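PDB 6UUK: muramoyltetrapeptide carboxypeptidase from Oxalobacter formigenes OXCC13, which probably acts as a serine-type LD-carboxypeptidase of the S66 family, trimming tetrapeptide side chains of cell-wall muropeptides. Local coordinates for residues L147-S152 with S168-M173; T129-L133 with D153-F157; H190-M195 with K320-P324; R72-L77 with I174-T179; G277-E281 with L312-T317. All coordinates share one frame. Residue numbers count along the deposited sequence, not the author numbering.

Interaction 1. Residues L147-S152 with S168-M173; sequences LFVGHS and SFSGPM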
# COMPACT_ATOMS: atom_id res chain seq x y z
N LEU B 147 6.46 26.44 8.65
CA LEU B 147 5.12 26.00 8.25
C LEU B 147 5.27 25.18 6.97
O LEU B 147 5.30 25.72 5.86
CB LEU B 147 4.20 27.20 8.05
CG LEU B 147 3.43 27.73 9.27
CD1 LEU B 147 4.36 28.10 10.42
CD2 LEU B 147 2.56 28.91 8.88
N PHE B 148 5.35 23.86 7.14
CA PHE B 148 5.53 22.96 6.01
C PHE B 148 4.19 22.69 5.33
O PHE B 148 3.20 22.38 6.00
CB PHE B 148 6.16 21.65 6.47
CG PHE B 148 7.54 21.80 7.03
CD1 PHE B 148 8.66 21.66 6.22
CD2 PHE B 148 7.73 22.10 8.37
CE1 PHE B 148 9.93 21.80 6.74
CE2 PHE B 148 9.00 22.24 8.90
CZ PHE B 148 10.10 22.09 8.08
N VAL B 149 4.16 22.81 4.01
CA VAL B 149 2.97 22.54 3.22
C VAL B 149 3.31 21.53 2.13
O VAL B 149 4.46 21.41 1.71
CB VAL B 149 2.37 23.83 2.60
CG1 VAL B 149 2.05 24.85 3.68
CG2 VAL B 149 3.33 24.42 1.58
N GLY B 150 2.30 20.81 1.68
CA GLY B 150 2.48 19.81 0.65
C GLY B 150 1.42 18.73 0.76
O GLY B 150 0.59 18.73 1.66
N HIS B 151 1.47 17.81 -0.20
CA HIS B 151 0.53 16.70 -0.26
C HIS B 151 1.18 15.57 -1.06
O HIS B 151 2.38 15.61 -1.35
CB HIS B 151 -0.81 17.13 -0.86
CG HIS B 151 -0.72 17.53 -2.31
ND1 HIS B 151 -0.41 18.81 -2.71
CD2 HIS B 151 -0.90 16.81 -3.44
CE1 HIS B 151 -0.41 18.86 -4.03
NE2 HIS B 151 -0.70 17.66 -4.50
N SER B 152 0.38 14.56 -1.40
CA SER B 152 0.82 13.39 -2.17
C SER B 152 1.90 12.67 -1.37
O SER B 152 1.63 12.30 -0.21
CB SER B 152 1.23 13.84 -3.57
OG SER B 152 1.71 12.74 -4.34
N SER B 168 1.59 20.61 10.53
CA SER B 168 1.87 20.86 9.13
C SER B 168 0.56 21.18 8.41
O SER B 168 -0.52 21.13 8.99
CB SER B 168 2.57 19.65 8.50
OG SER B 168 1.84 18.46 8.73
N PHE B 169 0.67 21.50 7.12
CA PHE B 169 -0.47 21.90 6.32
C PHE B 169 -0.54 21.04 5.07
O PHE B 169 0.41 21.02 4.27
CB PHE B 169 -0.39 23.39 5.94
CG PHE B 169 -0.44 24.31 7.12
CD1 PHE B 169 -1.66 24.80 7.58
CD2 PHE B 169 0.72 24.70 7.77
CE1 PHE B 169 -1.71 25.65 8.67
CE2 PHE B 169 0.67 25.55 8.86
CZ PHE B 169 -0.54 26.03 9.31
N SER B 170 -1.65 20.33 4.90
CA SER B 170 -1.88 19.52 3.71
C SER B 170 -2.53 20.42 2.66
O SER B 170 -3.75 20.64 2.70
CB SER B 170 -2.74 18.30 4.04
OG SER B 170 -2.58 17.29 3.06
N GLY B 171 -1.73 20.94 1.74
CA GLY B 171 -2.22 21.88 0.76
C GLY B 171 -1.53 21.75 -0.58
O GLY B 171 -1.22 20.65 -1.05
N PRO B 172 -1.29 22.89 -1.23
CA PRO B 172 -0.73 22.87 -2.59
C PRO B 172 0.78 22.69 -2.59
O PRO B 172 1.46 22.80 -1.56
CB PRO B 172 -1.12 24.25 -3.13
CG PRO B 172 -1.11 25.12 -1.92
CD PRO B 172 -1.59 24.26 -0.77
N MSE B 173 1.30 22.39 -3.77
CA MSE B 173 2.74 22.29 -3.99
C MSE B 173 3.14 23.10 -5.22
O MSE B 173 2.29 23.68 -5.90
CB MSE B 173 3.17 20.84 -4.15
CG MSE B 173 2.99 19.98 -2.91
SE MSE B 173 3.81 18.22 -3.09
CE MSE B 173 2.85 17.59 -4.66
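Strand 168-170 lies parallel to strand 147-150, the short axes 4.9 Å apart and 20° from alignment. At its start, Ser168 CA packs on Phe148 O. Phe169 carries the pairing: its N donates to Phe148 O (2.9 Å) and its O accepts from Gly150 N (3.2 Å), while its side chain lies on the same face of the sheet as Val149 (Val149 CG1 to Phe169 CB 3.6 Å) and meets Leu147. Ser170 CA sits 3.3 Å from Gly150 O, a CA-H...O contact. Gly171 then bonds twice, its N to Gly150 O (3.2 Å) and its O from His151 ND1 (2.6 Å). Past Pro172, the selenomethionine Met173 lays its CE over the His151 ring, 3.7 Å from the centroid, while its CG packs 3.6 Å from Gly150 CA. With helix 155-163 between the strands, this is a beta-alpha-beta crossover; the turn after strand 147-150 presents Ser152, the predicted nucleophile, whose OG bonds Gly125 O, at the strand-to-helix turn known as a nucleophile elbow.

Interaction 2. Residues T129-L133 with D153-F157; sequences TTRLL and DFTVF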
# COMPACT_ATOMS: atom_id res chain seq x y z
N THR B 129 10.87 11.16 -0.00
CA THR B 129 10.57 11.48 1.38
C THR B 129 10.82 10.28 2.29
O THR B 129 11.47 10.40 3.33
CB THR B 129 9.11 11.94 1.55
OG1 THR B 129 8.87 13.09 0.73
CG2 THR B 129 8.82 12.29 3.00
N THR B 130 10.29 9.12 1.88
CA THR B 130 10.51 7.90 2.65
C THR B 130 11.98 7.49 2.67
O THR B 130 12.47 6.98 3.68
CB THR B 130 9.64 6.77 2.09
OG1 THR B 130 8.25 7.10 2.25
CG2 THR B 130 9.92 5.45 2.80
N ARG B 131 12.69 7.74 1.56
CA ARG B 131 14.09 7.34 1.46
C ARG B 131 15.00 8.06 2.45
O ARG B 131 16.18 7.70 2.55
CB ARG B 131 14.61 7.59 0.04
CG ARG B 131 14.39 6.45 -0.93
CD ARG B 131 15.25 6.65 -2.17
NE ARG B 131 15.29 5.46 -3.01
CZ ARG B 131 16.16 5.27 -4.00
NH1 ARG B 131 16.13 4.16 -4.72
NH2 ARG B 131 17.07 6.20 -4.26
N LEU B 132 14.50 9.07 3.16
CA LEU B 132 15.37 9.88 4.01
C LEU B 132 14.72 10.23 5.34
O LEU B 132 15.05 11.25 5.94
CB LEU B 132 15.80 11.16 3.28
CG LEU B 132 14.77 11.85 2.39
CD1 LEU B 132 13.79 12.69 3.21
CD2 LEU B 132 15.45 12.71 1.34
N LEU B 133 13.81 9.38 5.83
CA LEU B 133 13.19 9.64 7.12
C LEU B 133 14.22 9.58 8.25
O LEU B 133 14.09 10.31 9.24
CB LEU B 133 12.06 8.64 7.38
CG LEU B 133 10.77 8.85 6.58
CD1 LEU B 133 9.78 7.74 6.87
CD2 LEU B 133 10.16 10.21 6.90
N ASP B 153 3.10 12.46 -1.91
CA ASP B 153 4.16 11.78 -1.16
C ASP B 153 4.60 12.56 0.06
O ASP B 153 5.16 11.97 1.00
CB ASP B 153 5.35 11.51 -2.08
CG ASP B 153 6.48 10.78 -1.39
OD1 ASP B 153 6.28 9.61 -1.00
OD2 ASP B 153 7.56 11.38 -1.24
N PHE B 154 4.35 13.88 0.09
CA PHE B 154 4.74 14.69 1.23
C PHE B 154 3.91 14.40 2.48
O PHE B 154 4.24 14.92 3.55
CB PHE B 154 4.63 16.18 0.87
CG PHE B 154 5.48 17.08 1.72
CD1 PHE B 154 6.86 17.05 1.62
CD2 PHE B 154 4.89 17.95 2.62
CE1 PHE B 154 7.64 17.88 2.41
CE2 PHE B 154 5.67 18.79 3.41
CZ PHE B 154 7.04 18.75 3.30
N THR B 155 2.86 13.59 2.36
CA THR B 155 2.13 13.15 3.55
C THR B 155 3.04 12.35 4.48
O THR B 155 2.88 12.42 5.71
CB THR B 155 0.92 12.31 3.14
OG1 THR B 155 0.08 13.08 2.26
CG2 THR B 155 0.10 11.90 4.36
N VAL B 156 3.99 11.61 3.92
CA VAL B 156 4.96 10.88 4.74
C VAL B 156 5.76 11.85 5.60
O VAL B 156 6.01 11.59 6.79
CB VAL B 156 5.88 10.04 3.84
CG1 VAL B 156 7.02 9.44 4.64
CG2 VAL B 156 5.08 8.95 3.14
N PHE B 157 6.16 12.99 5.03
CA PHE B 157 6.90 13.98 5.80
C PHE B 157 6.05 14.60 6.90
O PHE B 157 6.57 14.93 7.97
CB PHE B 157 7.43 15.07 4.86
CG PHE B 157 8.37 16.04 5.51
CD1 PHE B 157 7.90 17.18 6.15
CD2 PHE B 157 9.74 15.82 5.48
CE1 PHE B 157 8.77 18.07 6.74
CE2 PHE B 157 10.61 16.71 6.08
CZ PHE B 157 10.13 17.83 6.71
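Thr129 and Val156 bury the most surface here, with Asp153 next. Thr129 points its CA-to-CB bond at the start of helix 155-163, and the two branches of its side chain do different work. Its hydroxyl OG1 donates to Asp153 OD2 at 2.9 Å, the one hydrogen bond between the segments, while its methyl CG2 lies 3.7 Å from Val156 CG1, 3.4 Å from Phe157 N and 3.6 Å from Phe157 CB, at the edge of the Phe157 ring. Val156, one turn on from Asp153, offers CG1 as a shared packing point, touched by the Thr129 methyl, by Leu133 CD1 at 3.9 Å and by the Thr130 hydroxyl oxygen OG1 at 3.6 Å. Asp153 stretches out in the t rotamer, which carries its carboxylate to Thr129; its backbone O also accepts from Val156 N (3.2 Å), in the first turn leading into the helix. The loop turns through a short 3-10 segment at Thr130 and Arg131, held by weak backbone bonds. Asp153 directly follows the predicted nucleophile Ser152, so the contact fastens the loop after strand 119-122 to the residues just beyond it. Helix 223-228 covers Thr130, Asp153 and Val156 through His228 and Met225, helix 138-142 meets Leu133 and Phe157, and Arg131 reaches across to the second subunit, forming a salt bridge with Glu256 of that chain.

Interaction 3. Residues H190-M195 with K320-P324; sequences HFDETM and KVTLP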
# COMPACT_ATOMS: atom_id res chain seq x y z
N HIS B 190 -7.35 30.09 -0.67
CA HIS B 190 -7.46 29.27 0.54
C HIS B 190 -6.10 29.01 1.16
O HIS B 190 -5.99 28.86 2.38
CB HIS B 190 -8.16 27.95 0.23
CG HIS B 190 -9.66 28.03 0.30
ND1 HIS B 190 -10.36 27.67 1.43
CD2 HIS B 190 -10.58 28.41 -0.61
CE1 HIS B 190 -11.65 27.84 1.21
NE2 HIS B 190 -11.81 28.28 -0.02
N PHE B 191 -5.04 28.96 0.34
CA PHE B 191 -3.70 28.75 0.87
C PHE B 191 -3.20 29.99 1.60
O PHE B 191 -2.71 29.90 2.73
CB PHE B 191 -2.74 28.36 -0.25
CG PHE B 191 -1.30 28.38 0.15
CD1 PHE B 191 -0.77 27.38 0.96
CD2 PHE B 191 -0.46 29.38 -0.29
CE1 PHE B 191 0.56 27.40 1.32
CE2 PHE B 191 0.88 29.41 0.07
CZ PHE B 191 1.38 28.41 0.88
N ASP B 192 -3.32 31.16 0.97
CA ASP B 192 -2.87 32.40 1.60
C ASP B 192 -3.69 32.71 2.85
O ASP B 192 -3.17 33.33 3.79
CB ASP B 192 -2.96 33.56 0.61
CG ASP B 192 -2.04 33.38 -0.58
OD1 ASP B 192 -1.26 32.40 -0.59
OD2 ASP B 192 -2.09 34.22 -1.50
N GLU B 193 -4.96 32.30 2.88
CA GLU B 193 -5.80 32.59 4.03
C GLU B 193 -5.37 31.77 5.25
O GLU B 193 -5.29 32.30 6.36
CB GLU B 193 -7.26 32.33 3.69
CG GLU B 193 -8.24 32.77 4.76
CD GLU B 193 -9.69 32.56 4.35
OE1 GLU B 193 -9.93 31.85 3.36
OE2 GLU B 193 -10.59 33.11 5.02
N THR B 194 -5.09 30.48 5.05
CA THR B 194 -4.70 29.63 6.17
C THR B 194 -3.37 30.07 6.77
O THR B 194 -3.15 29.92 7.98
CB THR B 194 -4.63 28.17 5.73
OG1 THR B 194 -5.83 27.83 5.02
CG2 THR B 194 -4.49 27.25 6.93
N MSE B 195 -2.47 30.62 5.95
CA MSE B 195 -1.17 31.08 6.43
C MSE B 195 -1.30 32.35 7.25
O MSE B 195 -0.49 32.60 8.15
CB MSE B 195 -0.22 31.31 5.26
CG MSE B 195 0.00 30.11 4.35
SE MSE B 195 0.73 28.55 5.27
CE MSE B 195 -0.92 27.55 5.51
N LYS B 320 -8.37 22.94 -4.42
CA LYS B 320 -8.10 22.23 -3.17
C LYS B 320 -7.95 23.25 -2.05
O LYS B 320 -7.67 24.43 -2.29
CB LYS B 320 -6.84 21.36 -3.27
CG LYS B 320 -5.55 22.15 -3.32
CD LYS B 320 -4.35 21.23 -3.53
CE LYS B 320 -4.40 20.56 -4.89
NZ LYS B 320 -3.26 19.64 -5.10
N VAL B 321 -8.14 22.78 -0.83
CA VAL B 321 -8.01 23.61 0.36
C VAL B 321 -6.73 23.24 1.09
O VAL B 321 -6.12 22.19 0.85
CB VAL B 321 -9.23 23.49 1.29
CG1 VAL B 321 -10.48 24.00 0.60
CG2 VAL B 321 -9.41 22.05 1.74
N THR B 322 -6.32 24.11 2.00
CA THR B 322 -5.15 23.89 2.84
C THR B 322 -5.63 23.44 4.22
O THR B 322 -6.26 24.22 4.95
CB THR B 322 -4.29 25.15 2.94
OG1 THR B 322 -3.76 25.47 1.65
CG2 THR B 322 -3.14 24.93 3.91
N LEU B 323 -5.34 22.19 4.57
CA LEU B 323 -5.80 21.61 5.82
C LEU B 323 -4.66 21.53 6.81
O LEU B 323 -3.67 20.81 6.56
CB LEU B 323 -6.39 20.22 5.58
CG LEU B 323 -7.62 20.17 4.67
CD1 LEU B 323 -8.08 18.73 4.46
CD2 LEU B 323 -8.74 21.02 5.23
N PRO B 324 -4.73 22.25 7.94
CA PRO B 324 -3.66 22.15 8.95
C PRO B 324 -3.62 20.79 9.62
O PRO B 324 -4.46 20.49 10.48
CB PRO B 324 -4.02 23.26 9.95
CG PRO B 324 -4.95 24.17 9.20
CD PRO B 324 -5.71 23.29 8.27
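Van der Waals contacts hold helix residues 190-195 against 320-324, and the polar groups that meet are not bonded to each other. Thr322, which buries the most surface, points toward the helix: its OG1 lies 3.4 Å from Phe191 CA and 3.6 Å from Phe191 CB, and its CG2 is 3.8 Å from CE of the selenomethionine Met195. Farther along, Thr194 CG2 touches Pro324 CG at 3.9 Å. A CH-pi contact closes the other end, where Val321 CG1 stands 4.1 Å from the centroid of the His190 ring, over its face. Thr194 OG1 donates to His190 O, one turn back, at 2.8 Å, so although this hydroxyl faces Thr322 O at 3.6 Å, its proton is spent; Lys320 N bonds Thr187 OG1 earlier in helix 185-196. Phe169 of the adjacent strand packs on Thr194, Met195, Thr322 and Pro324. This is a helix packed on one face of a mixed sheet, the face of Val149 and Phe169, near outermost strand 323-325, antiparallel to 168-170.

Interaction 4. Residues R72-L77 with I174-T179; sequences RAIGVL and IQSDFT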
# COMPACT_ATOMS: atom_id res chain seq x y z
N ARG B 72 8.52 30.01 -13.48
CA ARG B 72 7.19 30.59 -13.60
C ARG B 72 6.43 30.49 -12.28
O ARG B 72 5.66 31.40 -11.93
CB ARG B 72 6.42 29.89 -14.72
CG ARG B 72 4.99 30.38 -14.89
CD ARG B 72 4.28 29.67 -16.04
NE ARG B 72 4.16 28.23 -15.81
CZ ARG B 72 4.96 27.32 -16.36
NH1 ARG B 72 5.93 27.69 -17.18
NH2 ARG B 72 4.77 26.03 -16.10
N ALA B 73 6.64 29.41 -11.53
CA ALA B 73 5.98 29.26 -10.23
C ALA B 73 6.50 30.28 -9.23
O ALA B 73 5.74 30.78 -8.39
CB ALA B 73 6.17 27.84 -9.71
N ILE B 74 7.80 30.60 -9.29
CA ILE B 74 8.37 31.60 -8.39
C ILE B 74 7.78 32.98 -8.69
O ILE B 74 7.52 33.77 -7.78
CB ILE B 74 9.90 31.60 -8.50
CG1 ILE B 74 10.46 30.25 -8.05
CG2 ILE B 74 10.50 32.73 -7.67
CD1 ILE B 74 11.97 30.15 -8.16
N GLY B 75 7.54 33.27 -9.97
CA GLY B 75 6.94 34.54 -10.33
C GLY B 75 5.53 34.70 -9.79
O GLY B 75 5.10 35.81 -9.47
N VAL B 76 4.79 33.60 -9.68
CA VAL B 76 3.45 33.65 -9.09
C VAL B 76 3.55 33.98 -7.61
O VAL B 76 2.81 34.84 -7.10
CB VAL B 76 2.70 32.33 -9.33
CG1 VAL B 76 1.33 32.36 -8.67
CG2 VAL B 76 2.58 32.05 -10.82
N LEU B 77 4.45 33.30 -6.89
CA LEU B 77 4.67 33.62 -5.49
C LEU B 77 5.17 35.05 -5.32
O LEU B 77 4.90 35.69 -4.29
CB LEU B 77 5.67 32.63 -4.88
CG LEU B 77 5.23 31.17 -4.89
CD1 LEU B 77 6.42 30.24 -4.67
CD2 LEU B 77 4.16 30.93 -3.84
N ILE B 174 4.44 23.12 -5.51
CA ILE B 174 4.92 23.81 -6.71
C ILE B 174 4.56 23.02 -7.96
O ILE B 174 4.39 23.59 -9.04
CB ILE B 174 6.43 24.07 -6.60
CG1 ILE B 174 6.74 24.94 -5.39
CG2 ILE B 174 6.97 24.73 -7.86
CD1 ILE B 174 6.19 26.34 -5.49
N GLN B 175 4.39 21.70 -7.83
CA GLN B 175 4.20 20.78 -8.95
C GLN B 175 3.15 21.25 -9.95
O GLN B 175 3.48 21.59 -11.08
CB GLN B 175 3.84 19.39 -8.43
N SER B 176 1.88 21.26 -9.53
CA SER B 176 0.79 21.60 -10.44
C SER B 176 -0.14 22.68 -9.90
O SER B 176 -1.24 22.86 -10.44
CB SER B 176 -0.03 20.34 -10.79
OG SER B 176 0.79 19.37 -11.42
N ASP B 177 0.26 23.39 -8.85
CA ASP B 177 -0.56 24.45 -8.28
C ASP B 177 -0.02 25.85 -8.54
O ASP B 177 -0.80 26.81 -8.55
CB ASP B 177 -0.71 24.26 -6.77
CG ASP B 177 -1.48 23.00 -6.42
OD1 ASP B 177 -2.64 22.87 -6.87
OD2 ASP B 177 -0.93 22.13 -5.71
N PHE B 178 1.29 25.99 -8.76
CA PHE B 178 1.88 27.27 -9.13
C PHE B 178 2.53 27.27 -10.51
O PHE B 178 2.75 28.35 -11.07
CB PHE B 178 2.93 27.70 -8.10
CG PHE B 178 2.35 28.01 -6.75
CD1 PHE B 178 1.73 29.22 -6.50
CD2 PHE B 178 2.44 27.09 -5.71
CE1 PHE B 178 1.20 29.51 -5.26
CE2 PHE B 178 1.92 27.37 -4.47
CZ PHE B 178 1.29 28.59 -4.24
N THR B 179 2.83 26.10 -11.08
CA THR B 179 3.41 26.01 -12.41
C THR B 179 2.37 26.00 -13.52
O THR B 179 2.70 26.33 -14.66
CB THR B 179 4.27 24.75 -12.54
OG1 THR B 179 3.51 23.60 -12.16
CG2 THR B 179 5.51 24.85 -11.66
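Phe178 and Ala73 form the middle of this contact between helix 67-79 and residues 174-179. Phe178, in the m rotamer, aims its CA-to-CB bond at the helix and sets its ring against two consecutive side chains. Leu77 (m, t) places CD2 over the ring face, 3.9 Å from the centroid in a CH-pi contact, whereas Val76, in the t rotamer, brings CG1 to the ring edge, 3.8 Å from Phe178 CD1. Ala73, with only a methyl, lets the chains close in: its CA is 4.7 Å from Thr179 CA, and its CB lies 3.6 Å from Phe178 CB, 3.6 Å from Thr179 CG2 and 3.7 Å from Ile174 CG2. Ile174 folds into m, m, so that CD1 meets Leu77 CD1 at 4.0 Å. Arg72 starts sideways, extended through chi1 and chi2 (both t), then bends at chi3 (p), which swings the guanidinium edge onto one carbonyl: NE and NH2 both donate to Thr179 O, at 2.7 and 2.5 Å. Ile121 of strand 119-122 and Leu188 of helix 185-196 also pack on Phe178. The chemistry divides into an apolar patch of Ala73, Val76, Leu77, Ile174 and Phe178 with the methyl of Thr179, largely sealed from water, and an exposed arginine at its margin, whose forked donors satisfy a backbone carbonyl that no strand or helix partner in the two segments takes up.

Interaction 5. Residues G277-E281 with L312-T317; sequences GHFSE and LPFGHT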
# COMPACT_ATOMS: atom_id res chain seq x y z
N GLY B 277 -11.84 12.73 1.08
CA GLY B 277 -11.55 13.79 0.14
C GLY B 277 -11.85 13.39 -1.29
O GLY B 277 -12.73 12.56 -1.55
N HIS B 278 -11.11 13.97 -2.23
CA HIS B 278 -11.31 13.68 -3.64
C HIS B 278 -10.62 12.37 -4.01
O HIS B 278 -9.42 12.19 -3.74
CB HIS B 278 -10.77 14.81 -4.51
CG HIS B 278 -11.69 15.99 -4.59
ND1 HIS B 278 -12.96 15.91 -5.12
CD2 HIS B 278 -11.52 17.29 -4.22
CE1 HIS B 278 -13.53 17.10 -5.07
NE2 HIS B 278 -12.68 17.95 -4.53
N PHE B 279 -11.38 11.46 -4.61
CA PHE B 279 -10.86 10.23 -5.20
C PHE B 279 -11.26 10.27 -6.67
O PHE B 279 -12.35 9.83 -7.05
CB PHE B 279 -11.40 8.99 -4.50
CG PHE B 279 -10.87 8.80 -3.10
CD1 PHE B 279 -9.77 8.00 -2.87
CD2 PHE B 279 -11.49 9.42 -2.03
CE1 PHE B 279 -9.28 7.83 -1.58
CE2 PHE B 279 -11.00 9.25 -0.74
CZ PHE B 279 -9.90 8.45 -0.52
N SER B 280 -10.39 10.82 -7.51
CA SER B 280 -10.71 11.12 -8.90
C SER B 280 -9.94 10.21 -9.84
O SER B 280 -9.04 9.47 -9.45
CB SER B 280 -10.39 12.59 -9.21
OG SER B 280 -9.03 12.89 -8.96
N GLU B 281 -10.34 10.27 -11.12
CA GLU B 281 -9.72 9.51 -12.21
C GLU B 281 -9.78 8.01 -11.92
O GLU B 281 -8.78 7.36 -11.59
CB GLU B 281 -8.29 9.98 -12.45
CG GLU B 281 -8.21 11.41 -12.95
CD GLU B 281 -6.79 11.86 -13.23
OE1 GLU B 281 -5.85 11.18 -12.78
OE2 GLU B 281 -6.63 12.90 -13.90
N LEU B 312 -15.30 16.19 1.05
CA LEU B 312 -14.20 17.09 1.37
C LEU B 312 -13.51 17.54 0.09
O LEU B 312 -13.01 16.70 -0.67
CB LEU B 312 -13.19 16.40 2.29
CG LEU B 312 -11.96 17.20 2.70
CD1 LEU B 312 -12.34 18.37 3.59
CD2 LEU B 312 -10.95 16.30 3.40
N PRO B 313 -13.45 18.85 -0.19
CA PRO B 313 -12.82 19.32 -1.44
C PRO B 313 -11.31 19.41 -1.32
O PRO B 313 -10.69 20.48 -1.30
CB PRO B 313 -13.49 20.69 -1.64
CG PRO B 313 -13.95 21.13 -0.27
CD PRO B 313 -13.83 19.97 0.69
N PHE B 314 -10.68 18.24 -1.23
CA PHE B 314 -9.23 18.16 -1.13
C PHE B 314 -8.74 16.91 -1.86
O PHE B 314 -9.35 15.85 -1.76
CB PHE B 314 -8.77 18.13 0.33
CG PHE B 314 -7.28 17.99 0.49
CD1 PHE B 314 -6.45 19.08 0.29
CD2 PHE B 314 -6.72 16.77 0.83
CE1 PHE B 314 -5.08 18.95 0.43
CE2 PHE B 314 -5.36 16.64 0.97
CZ PHE B 314 -4.54 17.73 0.77
N GLY B 315 -7.64 17.06 -2.58
CA GLY B 315 -7.06 15.96 -3.33
C GLY B 315 -6.16 16.50 -4.43
O GLY B 315 -5.72 17.64 -4.38
N HIS B 316 -5.91 15.64 -5.41
CA HIS B 316 -5.11 16.03 -6.57
C HIS B 316 -5.99 16.68 -7.64
O HIS B 316 -5.98 16.29 -8.80
CB HIS B 316 -4.37 14.83 -7.14
CG HIS B 316 -3.39 14.22 -6.18
ND1 HIS B 316 -3.77 13.55 -5.04
CD2 HIS B 316 -2.03 14.19 -6.20
CE1 HIS B 316 -2.70 13.12 -4.40
NE2 HIS B 316 -1.63 13.50 -5.08
N THR B 317 -6.76 17.68 -7.22
CA THR B 317 -7.64 18.42 -8.10
C THR B 317 -7.15 19.85 -8.25
O THR B 317 -6.30 20.32 -7.49
CB THR B 317 -9.08 18.42 -7.57
OG1 THR B 317 -9.11 19.00 -6.26
CG2 THR B 317 -9.62 17.00 -7.50
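A single, very short backbone hydrogen bond, His278 N to Phe314 O at 2.6 Å and nearly straight (170°), ties the end of strand 273-280 to a loop without regular structure. Beside it Gly277 CA approaches Leu312 O at 3.4 Å in a CA-H...O contact; a CB on Gly277 would collide with Phe314 O, so the close approach depends on the bare backbone. Gly315 is similarly constrained: a CB there would clash with His278 CB, and its phi/psi of 159/-160 would jam one against the preceding carbonyl. His278 has the most surface buried. Its ring is sandwiched, with Thr317 CG2 over one face (4.0 Å from the centroid) and Leu312 O over the other, while NE2 lies 3.4 Å from Pro313 CA. The loop bends sharply through inverse gamma turns centred on Pro313 and His316. Thr317 OG1 bonds onward to Asp319 O. His316 itself makes no contact with 277-281; its ring faces Ser152 and Glu246, ND1 forming a weak hydrogen bond with Glu246 OE2. The loop that follows strand 308-310 thus packs on the end of strand 273-280 and carries His316, the predicted histidine of a Ser-His-Glu triad as in S66 peptidases.

Interaction 1 is the hub, touching all four others. Strand 168-170 continues its sheet into interaction 3 through a probable hydrogen bond from Ser170 N to Leu323 O (2.7 Å). Interactions 1 and 5, whose centres are 15 Å apart, supply the serine and histidine of the predicted triad, Ser152 OG lying 3.5 Å from His316 NE2; Glu246 completes it from strand 242-248. Between the same two contacts, Phe314 CZ meets Ser170 OG at 3.0 Å. Interaction 2 continues directly from Ser152, its Phe157 CE1 resting 3.6 Å from Phe148 CD1. Lys320 ties interaction 3 weakly to interaction 4, NZ to Asp177 OD2 at 3.5 Å. Interactions 2 and 4 stand farthest apart, with centres 22 Å from each other.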